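Local coordinates for protein benzoylformate decarboxylase (Mycobacterium smegmatis, PDB 4Q9D) that belongs to the thiamine pyrophosphate-dependent enzyme family and carries a magnesium ion in its C-terminal cofactor-binding domain, at residues 447-452 / 520-524; 240-245 / 386-392. All blocks are in the same frame, centred on the assembly; numbering follows the deposited sequence.

Contact 1: residues 447-452 / 520-524; sequences AAQHKL and DGPTV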
loop_
_atom_site.group_PDB
_atom_site.type_symbol
_atom_site.label_atom_id
_atom_site.label_comp_id
_atom_site.label_asym_id
_atom_site.label_seq_id
_atom_site.Cartn_x
_atom_site.Cartn_y
_atom_site.Cartn_z
ATOM N N ALA B 447 27.213 -24.102 -0.747
ATOM C CA ALA B 447 28.032 -24.660 -1.834
ATOM C C ALA B 447 28.870 -25.850 -1.306
ATOM O O ALA B 447 28.958 -26.900 -1.942
ATOM C CB ALA B 447 28.967 -23.559 -2.435
ATOM N N ALA B 448 29.472 -25.684 -0.133
ATOM C CA ALA B 448 30.306 -26.748 0.417
ATOM C C ALA B 448 29.449 -27.931 0.835
ATOM O O ALA B 448 29.785 -29.067 0.517
ATOM C CB ALA B 448 31.142 -26.254 1.574
ATOM N N GLN B 449 28.316 -27.666 1.495
ATOM C CA GLN B 449 27.386 -28.732 1.887
ATOM C C GLN B 449 26.909 -29.585 0.711
ATOM O O GLN B 449 26.688 -30.779 0.872
ATOM C CB GLN B 449 26.166 -28.142 2.636
ATOM C CG GLN B 449 26.528 -27.603 4.026
ATOM C CD GLN B 449 27.047 -28.728 4.933
ATOM O OE1 GLN B 449 26.330 -29.671 5.205
ATOM N NE2 GLN B 449 28.287 -28.622 5.382
ATOM N N HIS B 450 26.705 -28.975 -0.459
ATOM C CA HIS B 450 26.234 -29.734 -1.620
ATOM C C HIS B 450 27.346 -30.063 -2.612
ATOM O O HIS B 450 27.064 -30.552 -3.710
ATOM C CB HIS B 450 25.084 -29.010 -2.331
ATOM C CG HIS B 450 23.868 -28.868 -1.480
ATOM N ND1 HIS B 450 22.763 -29.669 -1.634
ATOM C CD2 HIS B 450 23.607 -28.054 -0.429
ATOM C CE1 HIS B 450 21.861 -29.351 -0.719
ATOM N NE2 HIS B 450 22.350 -28.378 0.025
ATOM N N LYS B 451 28.595 -29.798 -2.214
ATOM C CA LYS B 451 29.769 -30.107 -3.031
ATOM C C LYS B 451 29.603 -29.602 -4.462
ATOM O O LYS B 451 29.737 -30.359 -5.411
ATOM C CB LYS B 451 30.020 -31.613 -3.043
ATOM C CG LYS B 451 30.435 -32.189 -1.681
ATOM C CD LYS B 451 30.497 -33.718 -1.785
ATOM C CE LYS B 451 30.942 -34.357 -0.486
ATOM N NZ LYS B 451 29.970 -34.080 0.598
ATOM N N LEU B 452 29.294 -28.320 -4.614
ATOM C CA LEU B 452 29.027 -27.782 -5.937
ATOM C C LEU B 452 30.332 -27.395 -6.666
ATOM O O LEU B 452 31.286 -26.933 -6.030
ATOM C CB LEU B 452 28.066 -26.592 -5.814
ATOM C CG LEU B 452 26.699 -26.993 -5.242
ATOM C CD1 LEU B 452 25.868 -25.754 -4.857
ATOM C CD2 LEU B 452 25.966 -27.838 -6.258
ATOM N N ASP B 520 36.474 -31.834 -6.026
ATOM C CA ASP B 520 35.060 -32.032 -5.724
ATOM C C ASP B 520 34.675 -30.965 -4.697
ATOM O O ASP B 520 35.276 -30.858 -3.627
ATOM C CB ASP B 520 34.783 -33.447 -5.211
ATOM C CG ASP B 520 35.921 -33.995 -4.382
ATOM O OD1 ASP B 520 36.666 -33.187 -3.783
ATOM O OD2 ASP B 520 36.078 -35.235 -4.334
ATOM N N GLY B 521 33.715 -30.130 -5.050
ATOM C CA GLY B 521 33.347 -29.043 -4.166
ATOM C C GLY B 521 33.967 -27.712 -4.528
ATOM O O GLY B 521 34.920 -27.621 -5.311
ATOM N N PRO B 522 33.421 -26.654 -3.941
ATOM C CA PRO B 522 33.749 -25.278 -4.311
ATOM C C PRO B 522 35.091 -24.859 -3.745
ATOM O O PRO B 522 35.538 -25.359 -2.710
ATOM C CB PRO B 522 32.643 -24.470 -3.609
ATOM C CG PRO B 522 32.347 -25.289 -2.384
ATOM C CD PRO B 522 32.430 -26.729 -2.853
ATOM N N THR B 523 35.710 -23.890 -4.400
ATOM C CA THR B 523 36.936 -23.287 -3.894
ATOM C C THR B 523 36.765 -21.777 -3.923
ATOM O O THR B 523 36.176 -21.226 -4.860
ATOM C CB THR B 523 38.145 -23.639 -4.814
ATOM O OG1 THR B 523 38.268 -25.057 -4.916
ATOM C CG2 THR B 523 39.442 -23.036 -4.283
ATOM N N VAL B 524 37.277 -21.126 -2.889
ATOM C CA VAL B 524 37.376 -19.684 -2.824
ATOM C C VAL B 524 38.853 -19.275 -3.005
ATOM O O VAL B 524 39.705 -19.564 -2.166
ATOM C CB VAL B 524 36.824 -19.150 -1.490
ATOM C CG1 VAL B 524 36.987 -17.619 -1.400
ATOM C CG2 VAL B 524 35.325 -19.582 -1.306
#
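The ring of Pro522 sits against the last turn of helix 443-449, and the apolar part of this contact is largely its work. Its CG reaches the CB of Ala447 at 3.8 Å and passes the CB of Ala448 at 4.2 Å, so the tip of the ring meets two successive small side chains. Beyond these methyl groups CG lies against the helix backbone itself, 3.7 Å from Ala448 N. The neighbouring CD faces the carbonyl oxygen of Ala447 at 3.6 Å, and Cys498 and Phe456 also pack on the proline.

The helix stops here in a Schellman motif. Lys451, with positive phi (49°), is its C-prime residue: Leu452 N donates to Ala447 O and Lys451 N to Ala448 O, turning the chain out of the helix and toward strand 454-460. That strand is the neighbour of strand 523-528 in the parallel sheet of the C-terminal, thiamine pyrophosphate-binding domain. The contact therefore joins a helix end to the entry of a strand, where Thr523 takes up backbone hydrogen bonds with Ile454 and Phe456.

No hydrogen bond crosses between 447-452 and 520-524, although backbone atoms come close. Leu452 O comes within 3.0 Å of Pro522 N, but the tertiary amide nitrogen of the proline has no hydrogen to offer, and the approach is one of packing. Gly521 brings its bare CA to 3.8 Å from Lys451 C; its phi of 99° suits a residue without a side chain. The lysine chain leads away from this meeting. Arg420 of helix 408-421 donates from NH1 to His450 O, while Leu452 turns its side chain onto Val413 and Leu417.

Contact 2: residues 240-245 / 386-392; sequences MSFPED and FTWLPTT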
loop_
_atom_site.group_PDB
_atom_site.type_symbol
_atom_site.label_atom_id
_atom_site.label_comp_id
_atom_site.label_asym_id
_atom_site.label_seq_id
_atom_site.Cartn_x
_atom_site.Cartn_y
_atom_site.Cartn_z
ATOM N N MET B 240 23.594 -12.274 -20.978
ATOM C CA MET B 240 24.110 -11.981 -22.321
ATOM C C MET B 240 23.474 -12.903 -23.338
ATOM O O MET B 240 23.415 -14.110 -23.123
ATOM C CB MET B 240 25.618 -12.081 -22.343
ATOM C CG MET B 240 26.196 -10.767 -21.813
ATOM S SD MET B 240 27.945 -10.737 -21.916
ATOM C CE MET B 240 28.469 -9.645 -20.582
ATOM N N SER B 241 22.997 -12.322 -24.437
ATOM C CA SER B 241 22.031 -12.987 -25.301
ATOM C C SER B 241 22.552 -13.157 -26.733
ATOM O O SER B 241 21.841 -13.669 -27.596
ATOM C CB SER B 241 20.731 -12.159 -25.333
ATOM O OG SER B 241 20.120 -12.047 -24.047
ATOM N N PHE B 242 23.781 -12.723 -26.990
ATOM C CA PHE B 242 24.350 -12.779 -28.349
ATOM C C PHE B 242 25.856 -13.013 -28.224
ATOM O O PHE B 242 26.506 -12.351 -27.424
ATOM C CB PHE B 242 24.080 -11.446 -29.056
ATOM C CG PHE B 242 24.558 -11.374 -30.498
ATOM C CD1 PHE B 242 23.814 -11.955 -31.525
ATOM C CD2 PHE B 242 25.726 -10.684 -30.831
ATOM C CE1 PHE B 242 24.234 -11.867 -32.848
ATOM C CE2 PHE B 242 26.141 -10.590 -32.158
ATOM C CZ PHE B 242 25.402 -11.189 -33.160
ATOM N N PRO B 243 26.411 -13.932 -29.031
ATOM C CA PRO B 243 27.826 -14.339 -28.895
ATOM C C PRO B 243 28.767 -13.149 -29.030
ATOM O O PRO B 243 28.686 -12.362 -29.978
ATOM C CB PRO B 243 28.016 -15.390 -30.004
ATOM C CG PRO B 243 26.878 -15.188 -30.953
ATOM C CD PRO B 243 25.750 -14.532 -30.209
ATOM N N GLU B 244 29.623 -12.973 -28.032
ATOM C CA GLU B 244 30.426 -11.762 -27.978
ATOM C C GLU B 244 31.658 -11.832 -28.907
ATOM O O GLU B 244 32.391 -10.845 -29.063
ATOM C CB GLU B 244 30.836 -11.485 -26.527
ATOM C CG GLU B 244 29.713 -10.931 -25.642
ATOM C CD GLU B 244 30.259 -10.420 -24.325
ATOM O OE1 GLU B 244 30.615 -11.249 -23.455
ATOM O OE2 GLU B 244 30.383 -9.189 -24.198
ATOM N N ASP B 245 31.889 -13.008 -29.489
ATOM C CA ASP B 245 32.915 -13.189 -30.528
ATOM C C ASP B 245 32.326 -13.117 -31.941
ATOM O O ASP B 245 33.026 -13.375 -32.897
ATOM C CB ASP B 245 33.635 -14.534 -30.348
ATOM C CG ASP B 245 32.684 -15.722 -30.441
ATOM O OD1 ASP B 245 31.454 -15.505 -30.438
ATOM O OD2 ASP B 245 33.154 -16.875 -30.486
ATOM N N PHE B 386 34.887 -7.916 -19.976
ATOM C CA PHE B 386 34.606 -7.684 -21.384
ATOM C C PHE B 386 35.829 -8.038 -22.264
ATOM O O PHE B 386 35.709 -8.711 -23.302
ATOM C CB PHE B 386 34.173 -6.218 -21.583
ATOM C CG PHE B 386 34.083 -5.799 -23.031
ATOM C CD1 PHE B 386 33.017 -6.211 -23.828
ATOM C CD2 PHE B 386 35.071 -4.996 -23.598
ATOM C CE1 PHE B 386 32.936 -5.832 -25.162
ATOM C CE2 PHE B 386 34.996 -4.611 -24.937
ATOM C CZ PHE B 386 33.921 -5.035 -25.718
ATOM N N THR B 387 37.004 -7.596 -21.832
ATOM C CA THR B 387 38.235 -7.804 -22.601
ATOM C C THR B 387 38.618 -9.261 -22.695
ATOM O O THR B 387 38.944 -9.745 -23.767
ATOM C CB THR B 387 39.393 -7.049 -21.974
ATOM O OG1 THR B 387 39.058 -5.660 -21.968
ATOM C CG2 THR B 387 40.692 -7.272 -22.769
ATOM N N TRP B 388 38.541 -9.975 -21.577
ATOM C CA TRP B 388 39.107 -11.320 -21.527
ATOM C C TRP B 388 38.113 -12.482 -21.481
ATOM O O TRP B 388 38.488 -13.612 -21.784
ATOM C CB TRP B 388 40.053 -11.429 -20.329
ATOM C CG TRP B 388 41.298 -10.576 -20.485
ATOM C CD1 TRP B 388 41.619 -9.439 -19.788
ATOM C CD2 TRP B 388 42.384 -10.810 -21.396
ATOM N NE1 TRP B 388 42.847 -8.952 -20.217
ATOM C CE2 TRP B 388 43.331 -9.777 -21.203
ATOM C CE3 TRP B 388 42.644 -11.793 -22.365
ATOM C CZ2 TRP B 388 44.523 -9.700 -21.939
ATOM C CZ3 TRP B 388 43.832 -11.715 -23.097
ATOM C CH2 TRP B 388 44.753 -10.673 -22.874
ATOM N N LEU B 389 36.863 -12.244 -21.078
ATOM C CA LEU B 389 35.937 -13.377 -20.955
ATOM C C LEU B 389 34.665 -13.166 -21.750
ATOM O O LEU B 389 33.577 -13.048 -21.164
ATOM C CB LEU B 389 35.574 -13.647 -19.491
ATOM C CG LEU B 389 36.685 -13.897 -18.480
ATOM C CD1 LEU B 389 36.059 -14.221 -17.099
ATOM C CD2 LEU B 389 37.582 -15.048 -18.923
ATOM N N PRO B 390 34.786 -13.131 -23.090
ATOM C CA PRO B 390 33.565 -12.948 -23.883
ATOM C C PRO B 390 32.625 -14.123 -23.663
ATOM O O PRO B 390 33.066 -15.268 -23.487
ATOM C CB PRO B 390 34.061 -12.950 -25.336
ATOM C CG PRO B 390 35.435 -13.648 -25.284
ATOM C CD PRO B 390 35.997 -13.263 -23.930
ATOM N N THR B 391 31.330 -13.831 -23.666
ATOM C CA THR B 391 30.336 -14.885 -23.534
ATOM C C THR B 391 30.031 -15.429 -24.920
ATOM O O THR B 391 29.626 -14.673 -25.812
ATOM C CB THR B 391 29.046 -14.309 -22.949
ATOM O OG1 THR B 391 29.350 -13.719 -21.686
ATOM C CG2 THR B 391 27.989 -15.394 -22.773
ATOM N N THR B 392 30.194 -16.741 -25.092
ATOM C CA THR B 392 30.061 -17.334 -26.415
ATOM C C THR B 392 29.010 -18.444 -26.427
ATOM O O THR B 392 28.759 -19.017 -27.456
ATOM C CB THR B 392 31.431 -17.895 -26.910
ATOM O OG1 THR B 392 31.920 -18.840 -25.961
ATOM C CG2 THR B 392 32.458 -16.768 -27.031
HETATM O O HOH W 1 33.414 -9.435 -24.408
HETATM O O HOH W 2 31.981 -10.603 -21.134
#
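Glu244 reaches from the loop between strands 231-233 and 249-252 to the backbone of Thr391, joining the central domain to the C-terminal thiamine pyrophosphate-binding domain just beyond the end of helix 382-388. Two nearly straight hydrogen bonds tie this residue pair in opposite directions. Glu244 N donates to Thr391 O at 2.8 Å, almost in line with the carbonyl bond, and Thr391 N returns a bond to Glu244 OE1 at 2.7 Å, meeting the carboxylate on its anti side. The carboxylate reaches Thr391 N because CG stands beside the backbone N (chi1 -75°) and the chain then runs extended, while Glu244 CB packs on Pro390 CB.

Around these bonds the packing is close. Met240 lays its sulfur against the hydroxyl of Thr391, SD to OG1 3.3 Å, and Pro243 CA makes a CH···O contact with Thr391 O. Behind the loop, helix 217-227 receives Phe242 and Pro243.

The outer side is looser. Exposed Asp245 merely rests its carboxylate on the methyl of Thr392, OD2 to CG2 3.5 Å, the two side chains crossing at about a right angle. Toward the helix end the link is partly made by water: one molecule donates to Phe386 O and, weakly, to Glu244 OE2, while a second lies between Glu244 OE1 and Leu389 O. Arg343 binds both Glu244 O and Phe386 O, and sets its charge against the Phe386 ring. At the edge of that ring, near its plane, Glu244 OE2 stands 4.0 Å from CD1.

Overall arrangement
Each contact lies at the C-terminal end of a helix, yet they hold different elements. Contact 1 lies wholly within the C-terminal domain, between helix 443-449 and strand 523-528; contact 2 bridges two domains through loops, and the two sites, centres about 26 Å apart, do not touch. Contact 2 is the more buried and has the larger interface, whereas contact 1 is only partly buried; each has one exposed charged residue at its margin, Lys451 and Asp245. Their chemistry differs accordingly: proline and alanine packing without a crossing hydrogen bond at 447-452 and 520-524, against a carboxylate, backbone amides and water between 240-245 and 386-392.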